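Local structure of aspartokinase (Synechocystis, 3L76) at residues S35-V40 with H124-K129; Q90-L95 with G128-V133; I447-V452 with K514-A519. The protein probably phosphorylates the beta-carboxyl group of aspartate with ATP, an early step toward threonine and lysine, and binds threonine and lysine at its ACT domains. All coordinates share one frame; numbering follows the deposited sequence.

Contact 1: S35-V40 with H124-K129; sequences SLVVVV and HLREGK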
loop_
_atom_site.group_PDB
_atom_site.type_symbol
_atom_site.label_atom_id
_atom_site.label_comp_id
_atom_site.label_asym_id
_atom_site.label_seq_id
_atom_site.Cartn_x
_atom_site.Cartn_y
_atom_site.Cartn_z
ATOM N N SER A 35 10.423 -25.466 10.037
ATOM C CA SER A 35 10.509 -24.371 9.086
ATOM C C SER A 35 9.131 -23.723 8.944
ATOM O O SER A 35 8.117 -24.418 8.843
ATOM C CB SER A 35 10.990 -24.893 7.740
ATOM O OG SER A 35 12.226 -25.565 7.889
ATOM N N LEU A 36 9.093 -22.393 8.941
ATOM C CA LEU A 36 7.822 -21.684 9.001
ATOM C C LEU A 36 7.570 -20.707 7.860
ATOM O O LEU A 36 8.393 -19.833 7.596
ATOM C CB LEU A 36 7.679 -20.955 10.337
ATOM C CG LEU A 36 6.956 -21.764 11.412
ATOM C CD1 LEU A 36 7.825 -22.926 11.858
ATOM C CD2 LEU A 36 6.603 -20.877 12.586
ATOM N N VAL A 37 6.421 -20.875 7.196
ATOM C CA VAL A 37 5.890 -19.882 6.269
ATOM C C VAL A 37 4.662 -19.238 6.900
ATOM O O VAL A 37 3.708 -19.927 7.261
ATOM C CB VAL A 37 5.496 -20.501 4.925
ATOM C CG1 VAL A 37 4.781 -19.471 4.059
ATOM C CG2 VAL A 37 6.732 -21.042 4.214
ATOM N N VAL A 38 4.693 -17.917 7.042
ATOM C CA VAL A 38 3.621 -17.210 7.726
ATOM C C VAL A 38 2.811 -16.300 6.806
ATOM O O VAL A 38 3.362 -15.498 6.051
ATOM C CB VAL A 38 4.150 -16.392 8.913
ATOM C CG1 VAL A 38 3.020 -15.626 9.571
ATOM C CG2 VAL A 38 4.808 -17.299 9.917
ATOM N N VAL A 39 1.491 -16.453 6.882
ATOM C CA VAL A 39 0.547 -15.582 6.206
ATOM C C VAL A 39 -0.099 -14.693 7.263
ATOM O O VAL A 39 -0.480 -15.160 8.332
ATOM C CB VAL A 39 -0.572 -16.381 5.520
ATOM C CG1 VAL A 39 -1.636 -15.433 5.005
ATOM C CG2 VAL A 39 -0.026 -17.266 4.390
ATOM N N VAL A 40 -0.217 -13.407 6.979
ATOM C CA VAL A 40 -0.781 -12.492 7.956
ATOM C C VAL A 40 -1.848 -11.654 7.291
ATOM O O VAL A 40 -1.709 -11.270 6.129
ATOM C CB VAL A 40 0.302 -11.549 8.554
ATOM C CG1 VAL A 40 -0.232 -10.818 9.766
ATOM C CG2 VAL A 40 1.547 -12.332 8.931
ATOM N N HIS A 124 14.080 -21.232 -1.353
ATOM C CA HIS A 124 15.436 -20.732 -1.133
ATOM C C HIS A 124 15.622 -20.040 0.224
ATOM O O HIS A 124 16.446 -20.460 1.041
ATOM C CB HIS A 124 15.844 -19.789 -2.268
ATOM C CG HIS A 124 17.020 -18.924 -1.939
ATOM N ND1 HIS A 124 16.975 -17.548 -2.013
ATOM C CD2 HIS A 124 18.268 -19.238 -1.516
ATOM C CE1 HIS A 124 18.147 -17.051 -1.658
ATOM N NE2 HIS A 124 18.948 -18.055 -1.348
ATOM N N LEU A 125 14.860 -18.980 0.469
ATOM C CA LEU A 125 14.982 -18.233 1.725
ATOM C C LEU A 125 14.635 -19.118 2.925
ATOM O O LEU A 125 14.808 -18.725 4.079
ATOM C CB LEU A 125 14.152 -16.929 1.686
ATOM C CG LEU A 125 14.666 -15.986 0.574
ATOM C CD1 LEU A 125 13.612 -15.069 0.005
ATOM C CD2 LEU A 125 15.865 -15.181 1.028
ATOM N N ARG A 126 14.183 -20.333 2.628
ATOM C CA ARG A 126 13.806 -21.310 3.638
ATOM C C ARG A 126 14.999 -21.667 4.515
ATOM O O ARG A 126 14.838 -22.213 5.605
ATOM C CB ARG A 126 13.277 -22.577 2.960
ATOM C CG ARG A 126 12.290 -23.386 3.779
ATOM C CD ARG A 126 10.877 -22.827 3.660
ATOM N NE ARG A 126 10.784 -21.487 4.221
ATOM C CZ ARG A 126 10.700 -21.234 5.520
ATOM N NH1 ARG A 126 10.697 -22.231 6.391
ATOM N NH2 ARG A 126 10.619 -19.986 5.951
ATOM N N GLU A 127 16.202 -21.363 4.035
ATOM C CA GLU A 127 17.418 -21.720 4.768
ATOM C C GLU A 127 17.809 -20.689 5.818
ATOM O O GLU A 127 18.559 -19.746 5.544
ATOM C CB GLU A 127 18.572 -22.008 3.815
ATOM C CG GLU A 127 18.524 -23.419 3.229
ATOM C CD GLU A 127 17.176 -23.761 2.610
ATOM O OE1 GLU A 127 16.187 -23.869 3.367
ATOM O OE2 GLU A 127 17.105 -23.934 1.372
ATOM N N GLY A 128 17.276 -20.897 7.019
ATOM C CA GLY A 128 17.495 -20.018 8.149
ATOM C C GLY A 128 16.249 -19.232 8.521
ATOM O O GLY A 128 15.855 -19.174 9.690
ATOM N N LYS A 129 15.619 -18.640 7.511
ATOM C CA LYS A 129 14.606 -17.609 7.725
ATOM C C LYS A 129 13.162 -18.126 7.793
ATOM O O LYS A 129 12.794 -19.081 7.103
ATOM C CB LYS A 129 14.722 -16.556 6.619
ATOM C CG LYS A 129 16.067 -15.841 6.584
ATOM C CD LYS A 129 16.431 -15.402 5.171
ATOM C CE LYS A 129 17.585 -14.415 5.176
ATOM N NZ LYS A 129 17.131 -13.068 5.614
#
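Arg126 reaches from the turn after helix 121-125 to the first residues of strand 35-40, a contact carried by this single side chain at the N-terminal end of an inner strand of the kinase-domain sheet. Its guanidinium lies against Ser35, Leu36 and Val37. NH1 comes to 3.0 Å from Ser35 CB, which sits at the edge of the flat group near its plane. NH2 stands 2.8 Å from Leu36 O, approached obliquely. Over one face, displaced toward the rim, lies Val37 CG2, 4.1 Å from Arg126 NE, and the two side chains cross at about a right angle. CG of Arg126 is anti to the backbone N (chi1 -153°), and bends at chi2 and chi3 bring CD and NE round toward the strand. In the amino acid kinase fold this corner belongs to a central, largely parallel sheet between helical layers: strand 35-40 pairs with strand 3-8, and Val38 bonds to the backbone of Val131 and Val133. Glu127 centres an inverse gamma turn, and Gly128 follows with a positive phi that suits glycine, as the chain turns into strand 130-138. An alanine here removes the guanidinium, which would probably open a gap beside Ser35 and Val37 CG2 and leave Leu36 O without that nearby N-H group. Val37 packs further on Leu166 of helix 154-166, while Leu36 turns to Ile26 and Thr29 of helix 16-31.

Contact 2: Q90-L95 with G128-V133; sequences QPAISL and GKVVVV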
loop_
_atom_site.group_PDB
_atom_site.type_symbol
_atom_site.label_atom_id
_atom_site.label_comp_id
_atom_site.label_asym_id
_atom_site.label_seq_id
_atom_site.Cartn_x
_atom_site.Cartn_y
_atom_site.Cartn_z
ATOM N N GLN A 90 15.079 -13.726 15.512
ATOM C CA GLN A 90 14.545 -14.757 14.632
ATOM C C GLN A 90 14.720 -14.321 13.177
ATOM O O GLN A 90 14.024 -13.424 12.706
ATOM C CB GLN A 90 13.070 -15.020 14.933
ATOM C CG GLN A 90 12.760 -16.459 15.327
ATOM C CD GLN A 90 13.264 -17.477 14.313
ATOM O OE1 GLN A 90 13.527 -18.628 14.660
ATOM N NE2 GLN A 90 13.407 -17.055 13.056
ATOM N N PRO A 91 15.672 -14.941 12.466
ATOM C CA PRO A 91 15.851 -14.616 11.049
ATOM C C PRO A 91 14.530 -14.760 10.294
ATOM O O PRO A 91 13.927 -15.830 10.288
ATOM C CB PRO A 91 16.863 -15.660 10.576
ATOM C CG PRO A 91 17.644 -16.001 11.807
ATOM C CD PRO A 91 16.664 -15.919 12.947
ATOM N N ALA A 92 14.085 -13.675 9.676
ATOM C CA ALA A 92 12.838 -13.664 8.941
ATOM C C ALA A 92 13.028 -12.908 7.641
ATOM O O ALA A 92 14.129 -12.448 7.345
ATOM C CB ALA A 92 11.751 -13.018 9.774
ATOM N N ILE A 93 11.952 -12.780 6.869
ATOM C CA ILE A 93 11.992 -12.029 5.617
ATOM C C ILE A 93 10.601 -11.891 5.016
ATOM O O ILE A 93 9.829 -12.846 4.994
ATOM C CB ILE A 93 12.916 -12.692 4.576
ATOM C CG1 ILE A 93 13.090 -11.783 3.354
ATOM C CG2 ILE A 93 12.389 -14.089 4.179
ATOM C CD1 ILE A 93 13.959 -12.399 2.256
ATOM N N SER A 94 10.292 -10.702 4.514
ATOM C CA SER A 94 8.990 -10.450 3.910
ATOM C C SER A 94 9.021 -10.592 2.399
ATOM O O SER A 94 9.745 -9.870 1.723
ATOM C CB SER A 94 8.485 -9.060 4.280
ATOM O OG SER A 94 8.477 -8.894 5.685
ATOM N N LEU A 95 8.228 -11.528 1.878
ATOM C CA LEU A 95 8.056 -11.687 0.436
ATOM C C LEU A 95 6.693 -11.142 -0.024
ATOM O O LEU A 95 5.720 -11.143 0.733
ATOM C CB LEU A 95 8.221 -13.148 0.022
ATOM C CG LEU A 95 9.626 -13.726 0.119
ATOM C CD1 LEU A 95 9.662 -15.104 -0.527
ATOM C CD2 LEU A 95 10.628 -12.784 -0.541
ATOM N N GLY A 128 17.276 -20.897 7.019
ATOM C CA GLY A 128 17.495 -20.018 8.149
ATOM C C GLY A 128 16.249 -19.232 8.521
ATOM O O GLY A 128 15.855 -19.174 9.690
ATOM N N LYS A 129 15.619 -18.640 7.511
ATOM C CA LYS A 129 14.606 -17.609 7.725
ATOM C C LYS A 129 13.162 -18.126 7.793
ATOM O O LYS A 129 12.794 -19.081 7.103
ATOM C CB LYS A 129 14.722 -16.556 6.619
ATOM C CG LYS A 129 16.067 -15.841 6.584
ATOM C CD LYS A 129 16.431 -15.402 5.171
ATOM C CE LYS A 129 17.585 -14.415 5.176
ATOM N NZ LYS A 129 17.131 -13.068 5.614
ATOM N N VAL A 130 12.339 -17.502 8.631
ATOM C CA VAL A 130 10.911 -17.708 8.480
ATOM C C VAL A 130 10.443 -16.759 7.401
ATOM O O VAL A 130 10.692 -15.555 7.471
ATOM C CB VAL A 130 10.059 -17.566 9.786
ATOM C CG1 VAL A 130 10.869 -17.643 11.058
ATOM C CG2 VAL A 130 9.004 -16.460 9.717
ATOM N N VAL A 131 9.813 -17.302 6.367
ATOM C CA VAL A 131 9.324 -16.425 5.326
ATOM C C VAL A 131 7.889 -16.000 5.559
ATOM O O VAL A 131 6.981 -16.811 5.708
ATOM C CB VAL A 131 9.655 -16.879 3.868
ATOM C CG1 VAL A 131 10.468 -18.169 3.791
ATOM C CG2 VAL A 131 8.497 -16.731 2.909
ATOM N N VAL A 132 7.725 -14.693 5.646
ATOM C CA VAL A 132 6.454 -14.083 5.937
ATOM C C VAL A 132 5.987 -13.464 4.642
ATOM O O VAL A 132 6.701 -12.651 4.049
ATOM C CB VAL A 132 6.629 -13.004 6.985
ATOM C CG1 VAL A 132 5.323 -12.261 7.223
ATOM C CG2 VAL A 132 7.183 -13.621 8.268
ATOM N N VAL A 133 4.800 -13.862 4.183
ATOM C CA VAL A 133 4.379 -13.468 2.844
ATOM C C VAL A 133 3.093 -12.687 2.780
ATOM O O VAL A 133 2.249 -12.756 3.668
ATOM C CB VAL A 133 4.320 -14.634 1.782
ATOM C CG1 VAL A 133 5.356 -15.724 1.979
ATOM C CG2 VAL A 133 2.918 -15.106 1.480
#
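Ile93 and Val131 lie side by side and point the same way from two parallel strands, with Ile93 CG2 3.9 Å from Val131 CB. Ile93 CG1 is anti to the backbone N (chi1 -172°), which sets CG2 between N and the carbonyl carbon, on the side of the neighbouring strand. Leu95 crosses Val131 obliquely, its CD1 4.0 Å from Val131 CG2. These residues and Val133 form the face that receives Leu125 and Glu122 of helix 121-125. The other face carries Ala92, Val130, Ser94 and Val132 and meets helices 16-31 and 63-87, so the pair is a piece of the three-layered alpha/beta/alpha kinase domain. Where the strands begin, Gln90 meets Val130 at about a right angle, NE2 against CG1, and Pro91 CB lies 4.1 Å from Lys129 CG. The backbones join through Val130 N to Pro91 O (2.8 Å), a weak bond from Ile93 N to Val130 O, a nearly straight one from Val132 N to Ile93 O (2.9 Å, 170° at the hydrogen), and Leu95 N to Val132 O. Ser94 OG hydrogen-bonds to Ile78 O and Ser82 OG of helix 63-87 and, across the dimer, to Glu65 OE1 of the second subunit. The chemistry is thus mainly apolar between the strands, with peptide groups satisfying one another, while the hydroxyl of Ser94 ties this buried edge to the dimer partner.

Contact 3: I447-V452 with K514-A519; sequences IAIRHV and KDWLDA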
loop_
_atom_site.group_PDB
_atom_site.type_symbol
_atom_site.label_atom_id
_atom_site.label_comp_id
_atom_site.label_asym_id
_atom_site.label_seq_id
_atom_site.Cartn_x
_atom_site.Cartn_y
_atom_site.Cartn_z
ATOM N N ILE A 447 -40.559 -19.419 0.649
ATOM C CA ILE A 447 -41.390 -18.999 -0.463
ATOM C C ILE A 447 -41.670 -20.206 -1.342
ATOM O O ILE A 447 -40.752 -20.866 -1.816
ATOM C CB ILE A 447 -40.726 -17.904 -1.317
ATOM C CG1 ILE A 447 -40.334 -16.714 -0.452
ATOM C CG2 ILE A 447 -41.668 -17.462 -2.439
ATOM C CD1 ILE A 447 -39.726 -15.590 -1.239
ATOM N N ALA A 448 -42.944 -20.495 -1.554
ATOM C CA ALA A 448 -43.315 -21.624 -2.372
ATOM C C ALA A 448 -44.050 -21.158 -3.592
ATOM O O ALA A 448 -44.877 -20.251 -3.541
ATOM C CB ALA A 448 -44.160 -22.614 -1.596
ATOM N N ILE A 449 -43.736 -21.790 -4.705
ATOM C CA ILE A 449 -44.485 -21.533 -5.897
ATOM C C ILE A 449 -45.305 -22.780 -6.273
ATOM O O ILE A 449 -44.775 -23.804 -6.690
ATOM C CB ILE A 449 -43.589 -20.878 -6.996
ATOM C CG1 ILE A 449 -43.866 -21.452 -8.360
ATOM C CG2 ILE A 449 -42.100 -20.910 -6.620
ATOM C CD1 ILE A 449 -45.170 -20.960 -8.943
ATOM N N ARG A 450 -46.614 -22.686 -6.051
ATOM C CA ARG A 450 -47.542 -23.794 -6.282
ATOM C C ARG A 450 -47.737 -24.075 -7.774
ATOM O O ARG A 450 -47.890 -23.154 -8.570
ATOM C CB ARG A 450 -48.916 -23.491 -5.664
ATOM C CG ARG A 450 -48.971 -23.261 -4.149
ATOM C CD ARG A 450 -48.994 -24.548 -3.376
ATOM N NE ARG A 450 -49.239 -24.322 -1.957
ATOM C CZ ARG A 450 -49.144 -25.278 -1.036
ATOM N NH1 ARG A 450 -48.805 -26.506 -1.397
ATOM N NH2 ARG A 450 -49.377 -25.012 0.242
ATOM N N HIS A 451 -47.720 -25.351 -8.143
ATOM C CA HIS A 451 -48.142 -25.779 -9.476
ATOM C C HIS A 451 -47.242 -25.371 -10.634
ATOM O O HIS A 451 -47.720 -24.840 -11.633
ATOM C CB HIS A 451 -49.580 -25.330 -9.758
ATOM C CG HIS A 451 -50.598 -26.062 -8.949
ATOM N ND1 HIS A 451 -50.398 -27.349 -8.501
ATOM C CD2 HIS A 451 -51.819 -25.697 -8.505
ATOM C CE1 HIS A 451 -51.455 -27.744 -7.818
ATOM N NE2 HIS A 451 -52.332 -26.761 -7.807
ATOM N N VAL A 452 -45.952 -25.653 -10.515
ATOM C CA VAL A 452 -45.034 -25.405 -11.615
ATOM C C VAL A 452 -45.204 -26.543 -12.596
ATOM O O VAL A 452 -45.143 -27.714 -12.206
ATOM C CB VAL A 452 -43.554 -25.323 -11.125
ATOM C CG1 VAL A 452 -42.596 -25.160 -12.293
ATOM C CG2 VAL A 452 -43.367 -24.184 -10.142
ATOM N N LYS A 514 -48.141 -15.925 -14.335
ATOM C CA LYS A 514 -49.454 -15.323 -14.596
ATOM C C LYS A 514 -50.354 -16.138 -15.539
ATOM O O LYS A 514 -51.580 -15.980 -15.519
ATOM C CB LYS A 514 -49.311 -13.875 -15.077
ATOM N N ASP A 515 -49.752 -17.004 -16.354
ATOM C CA ASP A 515 -50.529 -17.944 -17.162
ATOM C C ASP A 515 -50.118 -19.402 -16.966
ATOM O O ASP A 515 -50.044 -20.168 -17.924
ATOM C CB ASP A 515 -50.504 -17.580 -18.651
ATOM C CG ASP A 515 -49.579 -16.431 -18.958
ATOM O OD1 ASP A 515 -48.356 -16.659 -19.054
ATOM O OD2 ASP A 515 -50.081 -15.300 -19.116
ATOM N N TRP A 516 -49.831 -19.771 -15.723
ATOM C CA TRP A 516 -49.742 -21.172 -15.347
ATOM C C TRP A 516 -51.037 -21.511 -14.611
ATOM O O TRP A 516 -51.352 -20.885 -13.608
ATOM C CB TRP A 516 -48.543 -21.426 -14.433
ATOM C CG TRP A 516 -47.214 -21.319 -15.098
ATOM C CD1 TRP A 516 -46.975 -21.155 -16.430
ATOM C CD2 TRP A 516 -45.935 -21.386 -14.466
ATOM N NE1 TRP A 516 -45.622 -21.103 -16.667
ATOM C CE2 TRP A 516 -44.960 -21.241 -15.478
ATOM C CE3 TRP A 516 -45.516 -21.551 -13.145
ATOM C CZ2 TRP A 516 -43.592 -21.257 -15.207
ATOM C CZ3 TRP A 516 -44.149 -21.555 -12.875
ATOM C CH2 TRP A 516 -43.208 -21.409 -13.902
ATOM N N LEU A 517 -51.790 -22.485 -15.112
ATOM C CA LEU A 517 -53.038 -22.885 -14.459
ATOM C C LEU A 517 -52.847 -23.122 -12.958
ATOM O O LEU A 517 -52.049 -23.963 -12.559
ATOM C CB LEU A 517 -53.589 -24.157 -15.104
ATOM C CG LEU A 517 -55.067 -24.560 -14.932
ATOM C CD1 LEU A 517 -55.296 -26.084 -14.898
ATOM C CD2 LEU A 517 -55.914 -23.797 -13.877
ATOM N N ASP A 518 -53.575 -22.372 -12.136
ATOM C CA ASP A 518 -53.548 -22.556 -10.681
ATOM C C ASP A 518 -52.196 -22.322 -10.007
ATOM O O ASP A 518 -52.010 -22.710 -8.856
ATOM C CB ASP A 518 -54.047 -23.952 -10.301
ATOM C CG ASP A 518 -55.525 -24.139 -10.554
ATOM O OD1 ASP A 518 -55.940 -25.299 -10.750
ATOM O OD2 ASP A 518 -56.266 -23.133 -10.558
ATOM N N ALA A 519 -51.248 -21.710 -10.707
ATOM C CA ALA A 519 -49.981 -21.380 -10.080
ATOM C C ALA A 519 -50.209 -20.313 -9.015
ATOM O O ALA A 519 -51.206 -19.612 -9.032
ATOM C CB ALA A 519 -48.972 -20.915 -11.116
#
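Trp516 and Val452 lie side by side, pointing the same way, with both valine methyls close to one corner of the indole: CG2 is 3.9 Å and CG1 4.0 Å from Trp516 CZ3. Ile449 comes in at about a right angle, its CD1 at the ring edge and 4.1 Å from Trp516 CZ3. Next to this apolar cluster, His451 runs alongside Asp518, the imidazole and carboxylate planes 44° apart. The carbonyl Asp518 O faces the edge of the imidazole near its plane, 3.0 Å from His451 CD2. No conventional hydrogen bond crosses between the segments; a CA-H...O contact links Ala519 CA to Arg450 O at 3.1 Å. The loop is shaped by a type II beta turn from Trp516 to Ala519, closed by Ala519 N to Trp516 O (3.0 Å). It connects helix 499-512 to strand 520-533 of an ACT domain, and it folds against strand 437-453 where that strand pairs with 520-533. Farther out, Met458, Gln461 and Leu462 of helix 458-468 pack on Trp516. Asp492 bonds to His451 N and forms a salt bridge with Arg450, whose NH1 also bonds to His307 O. Val452 touches the bound threonine, its side chain about 4 Å away, and Trp516 therefore packs directly on a wall of that effector pocket.

In the fold
Contacts 1 and 2 are neighbours, their centres about 5 Å apart, in the amino acid kinase domain. They share Gly128 and Lys129, and strand 130-138 lies between strands 35-40 and 92-96 in one sheet, so the two contacts approach it from either side. Leu125 of helix 121-125 also packs on Ile93. Contact 3 comes later in the chain, in an ACT domain, with its centre about 60 Å from that of contact 1 and 62 Å from that of contact 2, on the opposite side of the chain's centre. These sites of the kinase and ACT domains are well separated, the nearest atoms about 39 Å apart, and contact 3 alone borders a threonine pocket.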